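Local coordinates for envelope polyprotein (Puumala orthohantavirus, PDB 5FXU) that forms, as the Gn glycoprotein ectodomain, part of the hantaviral surface presented to antibodies, and probably works together with the fusion glycoprotein Gc during entry, at residues L97-A102 with Y229-V234; Q17-G22 with T101-R106. All blocks are in the same frame, centred on the assembly; numbering follows the deposited sequence.

Contact 1 of 2, residues L97-A102 with Y229-V234; sequences LVIETA and YYICLV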
loop_
_atom_site.group_PDB
_atom_site.type_symbol
_atom_site.label_atom_id
_atom_site.label_comp_id
_atom_site.label_asym_id
_atom_site.label_seq_id
_atom_site.Cartn_x
_atom_site.Cartn_y
_atom_site.Cartn_z
ATOM N N LEU A 97 -0.784 6.367 13.671
ATOM C CA LEU A 97 -1.982 7.078 14.148
ATOM C C LEU A 97 -2.689 8.000 13.151
ATOM O O LEU A 97 -3.823 8.400 13.393
ATOM C CB LEU A 97 -1.705 7.836 15.462
ATOM C CG LEU A 97 -1.030 7.018 16.580
ATOM C CD1 LEU A 97 -0.888 7.873 17.828
ATOM C CD2 LEU A 97 -1.781 5.718 16.908
ATOM N N VAL A 98 -2.051 8.352 12.040
ATOM C CA VAL A 98 -2.614 9.363 11.135
ATOM C C VAL A 98 -3.913 8.860 10.497
ATOM O O VAL A 98 -4.940 9.541 10.582
ATOM C CB VAL A 98 -1.578 9.812 10.092
ATOM C CG1 VAL A 98 -2.210 10.622 8.986
ATOM C CG2 VAL A 98 -0.482 10.604 10.778
ATOM N N ILE A 99 -3.866 7.671 9.893
ATOM C CA ILE A 99 -5.063 7.082 9.320
ATOM C C ILE A 99 -6.051 6.697 10.439
ATOM O O ILE A 99 -7.254 6.941 10.320
ATOM C CB ILE A 99 -4.747 5.880 8.404
ATOM C CG1 ILE A 99 -4.065 6.377 7.134
ATOM C CG2 ILE A 99 -6.020 5.128 8.031
ATOM C CD1 ILE A 99 -3.384 5.304 6.324
ATOM N N GLU A 100 -5.541 6.094 11.508
ATOM C CA GLU A 100 -6.400 5.588 12.592
ATOM C C GLU A 100 -7.261 6.663 13.218
ATOM O O GLU A 100 -8.379 6.388 13.616
ATOM C CB GLU A 100 -5.576 4.896 13.683
ATOM C CG GLU A 100 -4.821 3.652 13.206
ATOM C CD GLU A 100 -3.361 3.930 12.861
ATOM O OE1 GLU A 100 -3.092 4.759 11.938
ATOM O OE2 GLU A 100 -2.481 3.317 13.505
ATOM N N THR A 101 -6.756 7.893 13.267
ATOM C CA THR A 101 -7.488 9.009 13.889
ATOM C C THR A 101 -7.979 10.060 12.902
ATOM O O THR A 101 -8.455 11.124 13.323
ATOM C CB THR A 101 -6.637 9.708 14.974
ATOM O OG1 THR A 101 -5.487 10.320 14.375
ATOM C CG2 THR A 101 -6.187 8.699 15.999
ATOM N N ALA A 102 -7.935 9.758 11.609
ATOM C CA ALA A 102 -8.342 10.722 10.583
ATOM C C ALA A 102 -9.826 11.118 10.661
ATOM O O ALA A 102 -10.185 12.241 10.303
ATOM C CB ALA A 102 -7.997 10.210 9.192
ATOM N N TYR A 229 3.427 -2.282 11.099
ATOM C CA TYR A 229 2.125 -2.902 10.932
ATOM C C TYR A 229 1.471 -2.367 9.706
ATOM O O TYR A 229 1.964 -1.416 9.129
ATOM C CB TYR A 229 1.238 -2.635 12.148
ATOM C CG TYR A 229 0.928 -1.199 12.447
ATOM C CD1 TYR A 229 1.769 -0.435 13.253
ATOM C CD2 TYR A 229 -0.243 -0.615 11.986
ATOM C CE1 TYR A 229 1.467 0.905 13.545
ATOM C CE2 TYR A 229 -0.557 0.710 12.279
ATOM C CZ TYR A 229 0.302 1.452 13.056
ATOM O OH TYR A 229 -0.018 2.746 13.323
ATOM N N TYR A 230 0.374 -2.993 9.291
ATOM C CA TYR A 230 -0.394 -2.460 8.179
ATOM C C TYR A 230 -1.684 -1.839 8.735
ATOM O O TYR A 230 -2.274 -2.369 9.676
ATOM C CB TYR A 230 -0.699 -3.542 7.122
ATOM C CG TYR A 230 0.435 -3.858 6.180
ATOM C CD1 TYR A 230 0.645 -3.083 5.034
ATOM C CD2 TYR A 230 1.263 -4.935 6.388
ATOM C CE1 TYR A 230 1.651 -3.386 4.140
ATOM C CE2 TYR A 230 2.273 -5.236 5.511
ATOM C CZ TYR A 230 2.480 -4.467 4.383
ATOM O OH TYR A 230 3.497 -4.781 3.507
ATOM N N ILE A 231 -2.114 -0.742 8.099
ATOM C CA ILE A 231 -3.418 -0.158 8.344
ATOM C C ILE A 231 -4.173 -0.229 7.031
ATOM O O ILE A 231 -3.642 0.144 5.987
ATOM C CB ILE A 231 -3.291 1.252 8.963
ATOM C CG1 ILE A 231 -4.566 1.627 9.674
ATOM C CG2 ILE A 231 -2.874 2.306 7.939
ATOM C CD1 ILE A 231 -4.711 0.954 11.040
ATOM N N CYS A 232 -5.390 -0.774 7.069
ATOM C CA CYS A 232 -6.117 -1.150 5.859
ATOM C C CYS A 232 -7.486 -0.551 5.889
ATOM O O CYS A 232 -8.052 -0.320 6.962
ATOM C CB CYS A 232 -6.250 -2.688 5.739
ATOM S SG CYS A 232 -4.674 -3.596 5.829
ATOM N N LEU A 233 -8.030 -0.308 4.705
ATOM C CA LEU A 233 -9.413 0.073 4.573
ATOM C C LEU A 233 -10.063 -0.951 3.689
ATOM O O LEU A 233 -9.471 -1.387 2.704
ATOM C CB LEU A 233 -9.561 1.466 3.975
ATOM C CG LEU A 233 -9.437 2.721 4.841
ATOM C CD1 LEU A 233 -9.952 2.649 6.267
ATOM C CD2 LEU A 233 -7.980 3.078 4.867
ATOM N N VAL A 234 -11.286 -1.314 4.046
ATOM C CA VAL A 234 -12.022 -2.360 3.383
ATOM C C VAL A 234 -13.085 -1.737 2.486
ATOM O O VAL A 234 -13.867 -0.917 2.929
ATOM C CB VAL A 234 -12.686 -3.266 4.430
ATOM C CG1 VAL A 234 -13.330 -4.445 3.759
ATOM C CG2 VAL A 234 -11.653 -3.751 5.441
#
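A turn in the loop leading to helix 102-105 lies over one face of strand 228-234 in the Gn head, where Ile99 and Glu100 meet Tyr229, Ile231 and Leu233. The polar link is tip to tip: Tyr229 OH donates to the syn lone pair of Glu100 OE2 at 2.5 Å, with carboxylate and ring planes 71° apart. In Glu100, chi1 (-63°) brings CG to within 3.5 Å of Ile231 CD1, and the bend at chi2 (97°) then turns CD, and with it the carboxylate, toward Tyr229. Beside it Ile99 and Ile231 run alongside each other pointing opposite ways; Ile99 CD1 presses on Ile231 CG2 at 3.4 Å, tighter than usual for two carbons. Ile99 CG2 reaches Leu233 CD2 more loosely, at 4.2 Å. The loop is braced from within, since Leu97 O accepts from Thr101 N and, on the opposite face of its plane, from Thr101 OG1 at 2.7 Å. The Tyr229 ring also stacks with Tyr242 of strand 237-243. Glu100 OE2 gathers a second, weak bond from Leu97 N; the short phenol bond would be consistent with an ionised glutamate, its charge eased by the tyrosine hydroxyl and, weakly, by Leu97 N.

Contact 2 of 2, residues Q17-G22 with T101-R106; sequences QGLVIG and TAARTR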
loop_
_atom_site.group_PDB
_atom_site.type_symbol
_atom_site.label_atom_id
_atom_site.label_comp_id
_atom_site.label_asym_id
_atom_site.label_seq_id
_atom_site.Cartn_x
_atom_site.Cartn_y
_atom_site.Cartn_z
ATOM N N GLN A 17 -16.609 6.944 12.839
ATOM C CA GLN A 17 -15.164 6.617 12.727
ATOM C C GLN A 17 -14.691 6.043 11.340
ATOM O O GLN A 17 -13.505 5.662 11.169
ATOM C CB GLN A 17 -14.792 5.690 13.915
ATOM C CG GLN A 17 -14.908 6.311 15.310
ATOM C CD GLN A 17 -13.796 7.282 15.700
ATOM O OE1 GLN A 17 -13.653 8.354 15.108
ATOM N NE2 GLN A 17 -13.036 6.931 16.747
ATOM N N GLY A 18 -15.603 6.013 10.365
ATOM C CA GLY A 18 -15.325 5.467 9.042
ATOM C C GLY A 18 -14.603 6.464 8.160
ATOM O O GLY A 18 -14.687 7.670 8.356
ATOM N N LEU A 19 -13.872 5.955 7.189
ATOM C CA LEU A 19 -13.221 6.791 6.206
ATOM C C LEU A 19 -13.645 6.335 4.830
ATOM O O LEU A 19 -13.913 5.144 4.638
ATOM C CB LEU A 19 -11.711 6.661 6.339
ATOM C CG LEU A 19 -11.068 7.014 7.675
ATOM C CD1 LEU A 19 -9.612 6.628 7.639
ATOM C CD2 LEU A 19 -11.180 8.493 7.941
ATOM N N VAL A 20 -13.682 7.257 3.870
ATOM C CA VAL A 20 -13.778 6.887 2.461
ATOM C C VAL A 20 -12.367 6.721 1.900
ATOM O O VAL A 20 -11.449 7.355 2.351
ATOM C CB VAL A 20 -14.576 7.891 1.575
ATOM C CG1 VAL A 20 -16.059 7.786 1.857
ATOM C CG2 VAL A 20 -14.113 9.331 1.735
ATOM N N ILE A 21 -12.225 5.864 0.903
ATOM C CA ILE A 21 -10.968 5.667 0.198
ATOM C C ILE A 21 -11.228 5.480 -1.273
ATOM O O ILE A 21 -12.190 4.824 -1.656
ATOM C CB ILE A 21 -10.190 4.451 0.735
ATOM C CG1 ILE A 21 -8.855 4.276 -0.023
ATOM C CG2 ILE A 21 -11.042 3.177 0.718
ATOM C CD1 ILE A 21 -7.904 3.329 0.664
ATOM N N GLY A 22 -10.362 6.045 -2.092
ATOM C CA GLY A 22 -10.336 5.746 -3.528
ATOM C C GLY A 22 -8.904 5.748 -4.051
ATOM O O GLY A 22 -7.986 6.201 -3.376
ATOM N N THR A 101 -6.756 7.893 13.267
ATOM C CA THR A 101 -7.488 9.009 13.889
ATOM C C THR A 101 -7.979 10.060 12.902
ATOM O O THR A 101 -8.455 11.124 13.323
ATOM C CB THR A 101 -6.637 9.708 14.974
ATOM O OG1 THR A 101 -5.487 10.320 14.375
ATOM C CG2 THR A 101 -6.187 8.699 15.999
ATOM N N ALA A 102 -7.935 9.758 11.609
ATOM C CA ALA A 102 -8.342 10.722 10.583
ATOM C C ALA A 102 -9.826 11.118 10.661
ATOM O O ALA A 102 -10.185 12.241 10.303
ATOM C CB ALA A 102 -7.997 10.210 9.192
ATOM N N ALA A 103 -10.682 10.200 11.082
ATOM C CA ALA A 103 -12.107 10.496 11.228
ATOM C C ALA A 103 -12.340 11.548 12.311
ATOM O O ALA A 103 -13.198 12.379 12.153
ATOM C CB ALA A 103 -12.898 9.237 11.537
ATOM N N ARG A 104 -11.514 11.531 13.351
ATOM C CA ARG A 104 -11.593 12.456 14.467
ATOM C C ARG A 104 -10.880 13.773 14.175
ATOM O O ARG A 104 -11.379 14.841 14.523
ATOM C CB ARG A 104 -11.018 11.791 15.738
ATOM C CG ARG A 104 -11.566 12.372 17.028
ATOM C CD ARG A 104 -11.126 11.632 18.297
ATOM N NE ARG A 104 -9.792 12.062 18.743
ATOM C CZ ARG A 104 -8.644 11.377 18.604
ATOM N NH1 ARG A 104 -8.602 10.169 18.041
ATOM N NH2 ARG A 104 -7.503 11.910 19.060
ATOM N N THR A 105 -9.706 13.700 13.567
ATOM C CA THR A 105 -8.939 14.896 13.216
ATOM C C THR A 105 -9.455 15.611 11.973
ATOM O O THR A 105 -9.083 16.753 11.724
ATOM C CB THR A 105 -7.450 14.585 12.939
ATOM O OG1 THR A 105 -7.322 13.776 11.754
ATOM C CG2 THR A 105 -6.793 13.897 14.136
ATOM N N ARG A 106 -10.275 14.931 11.180
ATOM C CA ARG A 106 -10.782 15.464 9.933
ATOM C C ARG A 106 -9.687 15.741 8.910
ATOM O O ARG A 106 -9.805 16.640 8.086
ATOM C CB ARG A 106 -11.647 16.700 10.207
ATOM C CG ARG A 106 -12.779 16.437 11.198
ATOM C CD ARG A 106 -13.752 15.393 10.634
ATOM N NE ARG A 106 -14.853 14.992 11.507
ATOM C CZ ARG A 106 -15.755 15.800 12.082
ATOM N NH1 ARG A 106 -15.734 17.134 11.947
ATOM N NH2 ARG A 106 -16.692 15.253 12.844
HETATM O O HOH W 1 -10.863 8.486 14.478
#
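Leu19, at the start of strand 19-30, packs its CD2 methyl against the first turn of helix 102-105. Its chi1 (-58°) sets CG anti to the carbonyl carbon; CD1 continues the extended chain, and CD2, the other branch, meets the alanines, 3.8 Å from Ala102 CB and 4.1 Å from Ala103 CB. It comes nearer still to the backbone, at 3.6 Å from Ala103 N. The other large contact belongs to Ala103, whose CB points toward segment 17-22 and fits against the main chain there, 3.6 Å from Gln17 O and close to Gln17 CA as well. Gly18 O adds a looser touch on the same methyl. Ala103 carries only a methyl here, and the CA atoms of Gln17 and Ala103 come to 5.2 Å.

No direct hydrogen bond joins the segments. The polar link runs through a water, which lies 2.9 Å from Gln17 OE1 and may donate to it, and which takes a weak bond from Arg104 N. The bend at chi2 (-76°) turns CD of Gln17 back toward the helix; OE1 lies 3.8 Å from Ala103 CB. This side chain is exposed and poorly ordered, so the bridge is best read as a modest addition at the solvent edge.

Within 101-106, Thr105 N bonds to Thr101 O, closing the single helical turn, and Arg106 leaves helical geometry with positive phi. On the strand side, Leu19 bonds through its backbone to Ser238, and its side chain also rests on Ile128. The whole is a short helix seated by two alanines on the entry to a beta strand, joining the connection between strands 79-89 and 107-116 to strand 19-30 of the beta-rich Gn head.

In the fold
Contacts 1 and 2 are centred 9 Å apart and share Thr101 and Ala102, where the loop of the first runs into the helix of the second. Strand 228-234 pairs with 237-243, which pairs in turn with 19-30, so a single connection, 97-106, touches two strands flanking a third. The contacts also meet directly: Ile99 O lies 3.6 Å from Leu19 CD1, Leu233 CB is 4.0 Å from Ile21 CG2, and Leu233 CD1 is 4.2 Å from Leu19 CD1. Contact 1 is the more buried, about 11 Å from the chain centre to its own centre, while contact 2, about 17 Å out, reaches solvent.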